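Local coordinates for protein PHO85 cyclin-10 (Saccharomyces cerevisiae, PDB 4KRD) that acts as the cyclin partner of the kinase PHO85, forming a holoenzyme that phosphorylates and negatively regulates glycogen synthase GSY2, at residues 141-146 with 174-179; 43-48 with 197-202; 93-98 with 151-156. One frame throughout, in Å; residues are numbered along the deposited sequence. Where two conformers were deposited one is given.

In the fold
The three contacts belong to the cyclin domain of this regulatory subunit, which carries no active site of its own. Contact 1 joins helices 130-148 and 166-180, contact 2 brings helices 36-54 and 189-203 together, and contact 3 joins the end of helix 84-95 and the turn after it to the loop leading into helix 155-162. Contacts 1 and 3 have centres about 15 Å apart and touch directly: Arg142 NH1 lies 2.9 Å from His153 O, a probable hydrogen bond. Contact 2, centred about 19 Å from contact 1, meets it where Val141 CG2 packs 3.9 Å from Phe43 CE2. Contacts 2 and 3 stay about 9 Å apart at their nearest atoms. The other protein chain reaches contacts 1 and 3 but not contact 2.

Contact 1. Residues 141-146 with 174-179; sequences VRLSTK and VSLLIC
Beside the leucine contact of Leu143 with Leu176 and Leu177, the flat guanidinium of Arg142 has Lys146 CE over one face, 3.3 Å above its plane and displaced toward the rim. Arg142 NE forms a salt bridge with Glu173 OE2, and Lys146 NZ reaches that same oxygen, so two cations share one carboxylate between helices 130-148 and 166-180 of the cyclin fold. The packing of these two segments is apolar and rests on one methyl group. Leu143 CD2 meets two consecutive residues of the opposing helix, lying 3.7 Å from Leu176 CD2 and an equal distance from Leu176 CG. The same methyl also approaches the backbone, 3.7 Å from Leu177 N, and lies 4.0 Å from Leu177 CB. Leu176 holds CG anti to its own backbone N (chi1 175°), a setting that puts CG and CD2 beside this methyl, and the two leucine side chains run at a slant to each other. Leu176 also packs on Leu112 of helix 99-113. Leu143 and Leu177 each also pack against apolar side chains of the other protein chain, so the helix pair contributes to the surface that meets the partner. Within helix 130-148, Thr145 OG1 donates to Arg142 O at 2.8 Å, tilted 25° from the carbonyl plane and on the same face as Lys146 N.

Contact 2. Residues 43-48 with 197-202; sequences FKETIE and LLLNEL
Leu199 meets Glu45 and Thr46 with its whole branched end. Its CB begins the contact, 4.1 Å from Thr46 OG1. CG stands anti to the backbone N (chi1 168°), which sets both methyls against helix 36-54. CD1 settles against the backbone and side chains there: it is 3.9 Å from Thr46 OG1 and as near to Thr46 N. Glu45 CG lies 4.0 Å from the same CD1. CD2 meets the carboxylate end and comes within 3.9 Å of Glu45 OE1. In the cyclin fold this joins the last helix of the chain, 189-203, to helix 36-54, and Thr106 and Ile109 of helix 99-113 also touch Thr46. Glu45, extended beyond CG, crosses the leucine at about a right angle, its CB and CG packing across CD1. Its charge is met elsewhere, by a salt bridge from OE1 to Arg203 NH1 at the end of the same helix as Leu199. Thr46 OG1 is hydrogen-bonded to Asn42 O, one turn earlier in its own helix, and meets the leucine by packing.

Contact 3. Residues 93-98 with 151-156; sequences DKCEYQ and FVHSHE
His153 meets Cys95 and Tyr97 where the end of helix 84-95 faces the loop leading into helix 155-162, at the periphery of the cyclin fold. The imidazole NE2 donates to Cys95 O at 3.3 Å, with an N-H...O angle of 152°. The acceptor lies near the imidazole plane, and the bond arrives on a lone pair in the carbonyl plane, which probably keeps the proton on NE2. The side chain of Cys95 touches the same ring: CB is 3.6 Å from His153 NE2, while SG lies obliquely over the ring, 4.4 Å from its centroid. The Tyr97 and His153 side chains come from opposite directions, with Tyr97 CE1 3.5 Å from His153 CD2. The two rings meet obliquely, centroids 5.3 Å apart and planes at 65°. With CG anti to its own carbonyl carbon, chi1 -64°, His153 carries its ring across to Cys95 O. Replacing the imidazole by the methyl of an alanine is likely to leave Cys95 O without this donor and to open a gap beside the Tyr97 ring. In the next shell, Cys95 CB lies over the rim of one Tyr97 face, 3.2 Å above the ring plane. Glu96, with positive phi, turns the chain out of the helix between them. Further out, the ring of Tyr157 meets that of His153, and its hydroxyl is hydrogen-bonded to Lys94 O, tying the end of helix 84-95 to helix 155-162. Phe151 N is hydrogen-bonded to a polar side chain of the other protein chain. Helix 155-162 itself starts at the N-cap Ser154, whose OG is hydrogen-bonded to Tyr157 N.

Contact 1. Residues 141-146 with 174-179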
# COMPACT_ATOMS: atom_id res chain seq x y z
N VAL B 141 10.92 -6.38 -12.85
CA VAL B 141 9.60 -6.67 -13.38
C VAL B 141 8.72 -7.31 -12.31
O VAL B 141 7.58 -6.93 -12.16
CB VAL B 141 9.63 -7.57 -14.64
CG1 VAL B 141 8.21 -8.06 -14.99
CG2 VAL B 141 10.26 -6.80 -15.82
N ARG B 142 9.28 -8.26 -11.56
CA ARG B 142 8.48 -9.01 -10.58
C ARG B 142 8.03 -8.11 -9.45
O ARG B 142 6.86 -8.12 -9.06
CB ARG B 142 9.27 -10.22 -10.05
CG ARG B 142 8.52 -11.05 -9.00
CD ARG B 142 7.23 -11.67 -9.55
NE ARG B 142 6.71 -12.72 -8.67
CZ ARG B 142 5.54 -13.32 -8.85
NH1 ARG B 142 4.77 -12.97 -9.86
NH2 ARG B 142 5.15 -14.27 -8.01
N LEU B 143 8.94 -7.29 -8.94
CA LEU B 143 8.64 -6.37 -7.85
C LEU B 143 7.61 -5.35 -8.32
O LEU B 143 6.67 -5.00 -7.60
CB LEU B 143 9.93 -5.67 -7.38
CG LEU B 143 10.08 -5.31 -5.91
CD1 LEU B 143 9.53 -6.43 -5.03
CD2 LEU B 143 11.54 -5.02 -5.55
N SER B 144 7.78 -4.88 -9.55
CA SER B 144 6.86 -3.93 -10.14
C SER B 144 5.42 -4.44 -10.15
O SER B 144 4.50 -3.72 -9.75
CB SER B 144 7.31 -3.55 -11.56
OG SER B 144 6.29 -2.79 -12.19
N THR B 145 5.22 -5.67 -10.61
CA THR B 145 3.87 -6.23 -10.66
C THR B 145 3.25 -6.32 -9.25
O THR B 145 2.06 -6.09 -9.09
CB THR B 145 3.80 -7.63 -11.33
OG1 THR B 145 4.53 -8.59 -10.55
CG2 THR B 145 4.33 -7.59 -12.77
N LYS B 146 4.07 -6.63 -8.25
CA LYS B 146 3.59 -6.77 -6.88
C LYS B 146 3.27 -5.42 -6.22
O LYS B 146 2.42 -5.35 -5.33
CB LYS B 146 4.59 -7.58 -6.04
CG LYS B 146 4.58 -9.06 -6.36
CD LYS B 146 5.39 -9.90 -5.39
CE LYS B 146 5.19 -11.39 -5.69
NZ LYS B 146 5.97 -12.27 -4.78
N VAL B 174 13.78 -10.18 -3.12
CA VAL B 174 14.19 -9.63 -1.84
C VAL B 174 15.47 -8.81 -1.97
O VAL B 174 15.63 -7.81 -1.31
CB VAL B 174 14.38 -10.73 -0.79
CG1 VAL B 174 14.96 -10.15 0.49
CG2 VAL B 174 13.06 -11.43 -0.51
N SER B 175 16.39 -9.26 -2.82
CA SER B 175 17.63 -8.53 -3.02
C SER B 175 17.35 -7.12 -3.56
O SER B 175 17.94 -6.15 -3.10
CB SER B 175 18.56 -9.28 -3.98
OG SER B 175 18.95 -10.53 -3.43
N LEU B 176 16.47 -7.01 -4.55
CA LEU B 176 16.19 -5.70 -5.12
C LEU B 176 15.45 -4.87 -4.08
O LEU B 176 15.76 -3.71 -3.85
CB LEU B 176 15.36 -5.82 -6.40
CG LEU B 176 14.92 -4.49 -7.00
CD1 LEU B 176 16.16 -3.61 -7.29
CD2 LEU B 176 14.08 -4.70 -8.24
N LEU B 177 14.48 -5.49 -3.42
CA LEU B 177 13.72 -4.80 -2.37
C LEU B 177 14.64 -4.21 -1.29
O LEU B 177 14.57 -3.01 -0.98
CB LEU B 177 12.66 -5.75 -1.78
CG LEU B 177 11.75 -5.17 -0.69
CD1 LEU B 177 10.88 -4.09 -1.25
CD2 LEU B 177 10.90 -6.29 -0.07
N ILE B 178 15.52 -5.03 -0.72
CA ILE B 178 16.50 -4.54 0.25
C ILE B 178 17.35 -3.41 -0.35
O ILE B 178 17.59 -2.41 0.31
CB ILE B 178 17.44 -5.67 0.78
CG1 ILE B 178 16.65 -6.76 1.53
CG2 ILE B 178 18.49 -5.09 1.72
CD1 ILE B 178 15.94 -6.26 2.77
N CYS B 179 17.79 -3.57 -1.59
CA CYS B 179 18.64 -2.55 -2.23
C CYS B 179 17.98 -1.18 -2.48
O CYS B 179 18.67 -0.17 -2.52
CB CYS B 179 19.30 -3.09 -3.51
SG CYS B 179 20.56 -4.35 -3.17

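Contact 2. Residues 43-48 with 197-202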
# COMPACT_ATOMS: atom_id res chain seq x y z
N PHE B 43 12.85 1.06 -20.98
CA PHE B 43 13.41 0.19 -19.96
C PHE B 43 14.79 -0.29 -20.43
O PHE B 43 15.80 -0.10 -19.75
CB PHE B 43 12.44 -0.99 -19.76
CG PHE B 43 12.77 -1.88 -18.59
CD1 PHE B 43 13.57 -1.45 -17.55
CD2 PHE B 43 12.24 -3.17 -18.54
CE1 PHE B 43 13.85 -2.27 -16.47
CE2 PHE B 43 12.51 -4.01 -17.46
CZ PHE B 43 13.33 -3.56 -16.43
N LYS B 44 14.82 -0.90 -21.61
CA LYS B 44 16.08 -1.36 -22.21
C LYS B 44 17.10 -0.24 -22.36
O LYS B 44 18.28 -0.41 -22.04
CB LYS B 44 15.80 -2.02 -23.56
N GLU B 45 16.66 0.92 -22.84
CA GLU B 45 17.60 2.01 -23.11
C GLU B 45 18.18 2.60 -21.81
O GLU B 45 19.34 3.02 -21.77
CB GLU B 45 16.94 3.09 -23.96
CG GLU B 45 17.92 4.08 -24.57
CD GLU B 45 17.23 5.19 -25.34
OE1 GLU B 45 15.99 5.12 -25.48
OE2 GLU B 45 17.92 6.13 -25.80
N THR B 46 17.37 2.61 -20.75
CA THR B 46 17.85 3.05 -19.44
C THR B 46 18.98 2.13 -18.98
O THR B 46 20.01 2.60 -18.48
CB THR B 46 16.71 3.04 -18.39
OG1 THR B 46 15.67 3.94 -18.79
CG2 THR B 46 17.23 3.47 -17.02
N ILE B 47 18.78 0.83 -19.14
CA ILE B 47 19.82 -0.13 -18.81
C ILE B 47 21.10 0.12 -19.64
O ILE B 47 22.20 0.16 -19.10
CB ILE B 47 19.35 -1.57 -19.02
CG1 ILE B 47 18.28 -1.92 -17.98
CG2 ILE B 47 20.55 -2.51 -18.90
CD1 ILE B 47 17.38 -3.10 -18.37
N GLU B 48 20.94 0.31 -20.94
CA GLU B 48 22.10 0.57 -21.79
C GLU B 48 22.87 1.81 -21.35
O GLU B 48 24.09 1.79 -21.35
CB GLU B 48 21.70 0.64 -23.26
CG GLU B 48 21.27 -0.71 -23.80
CD GLU B 48 20.66 -0.64 -25.19
OE1 GLU B 48 20.73 0.45 -25.82
OE2 GLU B 48 20.11 -1.68 -25.64
N LEU B 197 11.39 10.88 -18.13
CA LEU B 197 12.15 12.12 -18.02
C LEU B 197 13.62 11.90 -17.65
O LEU B 197 14.51 12.61 -18.15
CB LEU B 197 11.46 13.09 -17.04
CG LEU B 197 9.99 13.39 -17.35
CD1 LEU B 197 9.37 14.32 -16.31
CD2 LEU B 197 9.80 13.95 -18.76
N LEU B 198 13.90 10.92 -16.80
CA LEU B 198 15.30 10.61 -16.45
C LEU B 198 16.07 10.01 -17.62
O LEU B 198 17.27 10.23 -17.78
CB LEU B 198 15.38 9.67 -15.23
CG LEU B 198 14.86 10.24 -13.91
CD1 LEU B 198 14.62 9.14 -12.88
CD2 LEU B 198 15.81 11.31 -13.36
N LEU B 199 15.38 9.21 -18.43
CA LEU B 199 15.97 8.61 -19.61
C LEU B 199 16.35 9.71 -20.61
O LEU B 199 17.42 9.65 -21.22
CB LEU B 199 14.97 7.66 -20.26
CG LEU B 199 15.33 7.18 -21.66
CD1 LEU B 199 16.63 6.39 -21.62
CD2 LEU B 199 14.20 6.35 -22.25
N ASN B 200 15.48 10.69 -20.77
CA ASN B 200 15.77 11.84 -21.64
C ASN B 200 16.99 12.60 -21.15
O ASN B 200 17.87 12.96 -21.93
CB ASN B 200 14.55 12.76 -21.78
CG ASN B 200 13.44 12.13 -22.62
OD1 ASN B 200 13.63 11.09 -23.24
ND2 ASN B 200 12.29 12.77 -22.65
N GLU B 201 17.05 12.84 -19.84
CA GLU B 201 18.20 13.53 -19.25
C GLU B 201 19.51 12.76 -19.44
O GLU B 201 20.53 13.34 -19.81
CB GLU B 201 17.95 13.84 -17.77
CG GLU B 201 18.98 14.76 -17.13
CD GLU B 201 18.61 15.18 -15.72
OE1 GLU B 201 17.53 14.76 -15.24
OE2 GLU B 201 19.38 15.92 -15.08
N LEU B 202 19.49 11.45 -19.21
CA LEU B 202 20.68 10.63 -19.41
C LEU B 202 21.09 10.65 -20.87
O LEU B 202 22.26 10.82 -21.22
CB LEU B 202 20.41 9.19 -19.01
CG LEU B 202 20.38 8.88 -17.52
CD1 LEU B 202 19.81 7.49 -17.30
CD2 LEU B 202 21.79 9.00 -16.97

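Contact 3. Residues 93-98 with 151-156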
# COMPACT_ATOMS: atom_id res chain seq x y z
N ASP B 93 5.41 -11.44 -23.99
CA ASP B 93 4.63 -12.41 -24.77
C ASP B 93 3.90 -13.37 -23.85
O ASP B 93 2.75 -13.75 -24.11
CB ASP B 93 5.55 -13.20 -25.71
CG ASP B 93 5.93 -12.41 -26.95
OD1 ASP B 93 5.23 -11.43 -27.28
OD2 ASP B 93 6.94 -12.78 -27.60
N LYS B 94 4.57 -13.76 -22.77
CA LYS B 94 4.04 -14.73 -21.82
C LYS B 94 3.14 -14.10 -20.75
O LYS B 94 2.23 -14.75 -20.23
CB LYS B 94 5.20 -15.46 -21.14
CG LYS B 94 6.11 -16.23 -22.08
CD LYS B 94 5.46 -17.54 -22.54
CE LYS B 94 6.48 -18.45 -23.21
NZ LYS B 94 5.89 -19.76 -23.63
N CYS B 95 3.39 -12.84 -20.41
CA CYS B 95 2.70 -12.22 -19.28
C CYS B 95 1.68 -11.17 -19.65
O CYS B 95 0.74 -10.93 -18.90
CB CYS B 95 3.71 -11.61 -18.31
SG CYS B 95 4.79 -12.79 -17.56
N GLU B 96 1.86 -10.51 -20.79
CA GLU B 96 0.91 -9.51 -21.25
C GLU B 96 0.60 -8.44 -20.19
O GLU B 96 -0.55 -8.22 -19.80
CB GLU B 96 -0.38 -10.18 -21.75
CG GLU B 96 -0.17 -11.05 -22.99
CD GLU B 96 -1.42 -11.82 -23.39
OE1 GLU B 96 -2.53 -11.45 -22.95
OE2 GLU B 96 -1.29 -12.81 -24.15
N TYR B 97 1.65 -7.74 -19.76
CA TYR B 97 1.49 -6.68 -18.77
C TYR B 97 1.15 -5.35 -19.42
O TYR B 97 1.41 -5.14 -20.61
CB TYR B 97 2.78 -6.52 -17.95
CG TYR B 97 3.08 -7.68 -17.04
CD1 TYR B 97 2.13 -8.15 -16.16
CD2 TYR B 97 4.33 -8.30 -17.06
CE1 TYR B 97 2.40 -9.22 -15.31
CE2 TYR B 97 4.61 -9.36 -16.23
CZ TYR B 97 3.65 -9.82 -15.36
OH TYR B 97 3.93 -10.88 -14.53
N GLN B 98 0.58 -4.46 -18.62
CA GLN B 98 0.33 -3.07 -18.99
C GLN B 98 1.64 -2.32 -19.03
O GLN B 98 2.61 -2.73 -18.41
CB GLN B 98 -0.54 -2.41 -17.93
CG GLN B 98 -1.98 -2.86 -17.95
CD GLN B 98 -2.74 -2.29 -19.13
OE1 GLN B 98 -2.96 -2.98 -20.13
NE2 GLN B 98 -3.13 -1.02 -19.02
N PHE B 151 -3.71 -8.80 -8.56
CA PHE B 151 -3.43 -10.18 -8.94
C PHE B 151 -2.17 -10.23 -9.80
O PHE B 151 -2.03 -9.49 -10.77
CB PHE B 151 -4.63 -10.81 -9.66
CG PHE B 151 -5.86 -10.92 -8.80
CD1 PHE B 151 -5.98 -11.95 -7.87
CD2 PHE B 151 -6.89 -10.00 -8.91
CE1 PHE B 151 -7.12 -12.05 -7.07
CE2 PHE B 151 -8.02 -10.10 -8.11
CZ PHE B 151 -8.13 -11.13 -7.18
N VAL B 152 -1.23 -11.09 -9.41
CA VAL B 152 -0.03 -11.30 -10.20
C VAL B 152 0.08 -12.76 -10.56
O VAL B 152 -0.54 -13.61 -9.93
CB VAL B 152 1.25 -10.84 -9.47
CG1 VAL B 152 1.19 -9.36 -9.18
CG2 VAL B 152 1.45 -11.65 -8.19
N HIS B 153 0.88 -13.04 -11.58
CA HIS B 153 1.17 -14.42 -11.96
C HIS B 153 1.74 -15.20 -10.79
O HIS B 153 2.40 -14.64 -9.91
CB HIS B 153 2.15 -14.44 -13.14
CG HIS B 153 1.59 -13.83 -14.38
ND1 HIS B 153 0.63 -14.45 -15.15
CD2 HIS B 153 1.83 -12.63 -14.97
CE1 HIS B 153 0.31 -13.68 -16.17
NE2 HIS B 153 1.02 -12.57 -16.09
N SER B 154 1.48 -16.50 -10.78
CA SER B 154 1.98 -17.36 -9.73
C SER B 154 3.51 -17.35 -9.72
O SER B 154 4.14 -17.11 -10.75
CB SER B 154 1.47 -18.79 -9.91
OG SER B 154 1.94 -19.32 -11.14
N HIS B 155 4.09 -17.63 -8.56
CA HIS B 155 5.53 -17.70 -8.44
C HIS B 155 6.07 -18.78 -9.39
O HIS B 155 7.15 -18.63 -9.96
CB HIS B 155 5.91 -18.03 -7.00
CG HIS B 155 7.28 -17.56 -6.62
ND1 HIS B 155 8.32 -18.42 -6.36
CD2 HIS B 155 7.78 -16.31 -6.46
CE1 HIS B 155 9.39 -17.73 -6.05
NE2 HIS B 155 9.09 -16.44 -6.10
N GLU B 156 5.31 -19.85 -9.55
CA GLU B 156 5.67 -20.94 -10.44
C GLU B 156 5.71 -20.47 -11.89
O GLU B 156 6.71 -20.63 -12.58
CB GLU B 156 4.68 -22.10 -10.29
CG GLU B 156 5.08 -23.37 -11.02
CD GLU B 156 4.23 -24.56 -10.60
OE1 GLU B 156 3.07 -24.33 -10.21
OE2 GLU B 156 4.72 -25.71 -10.66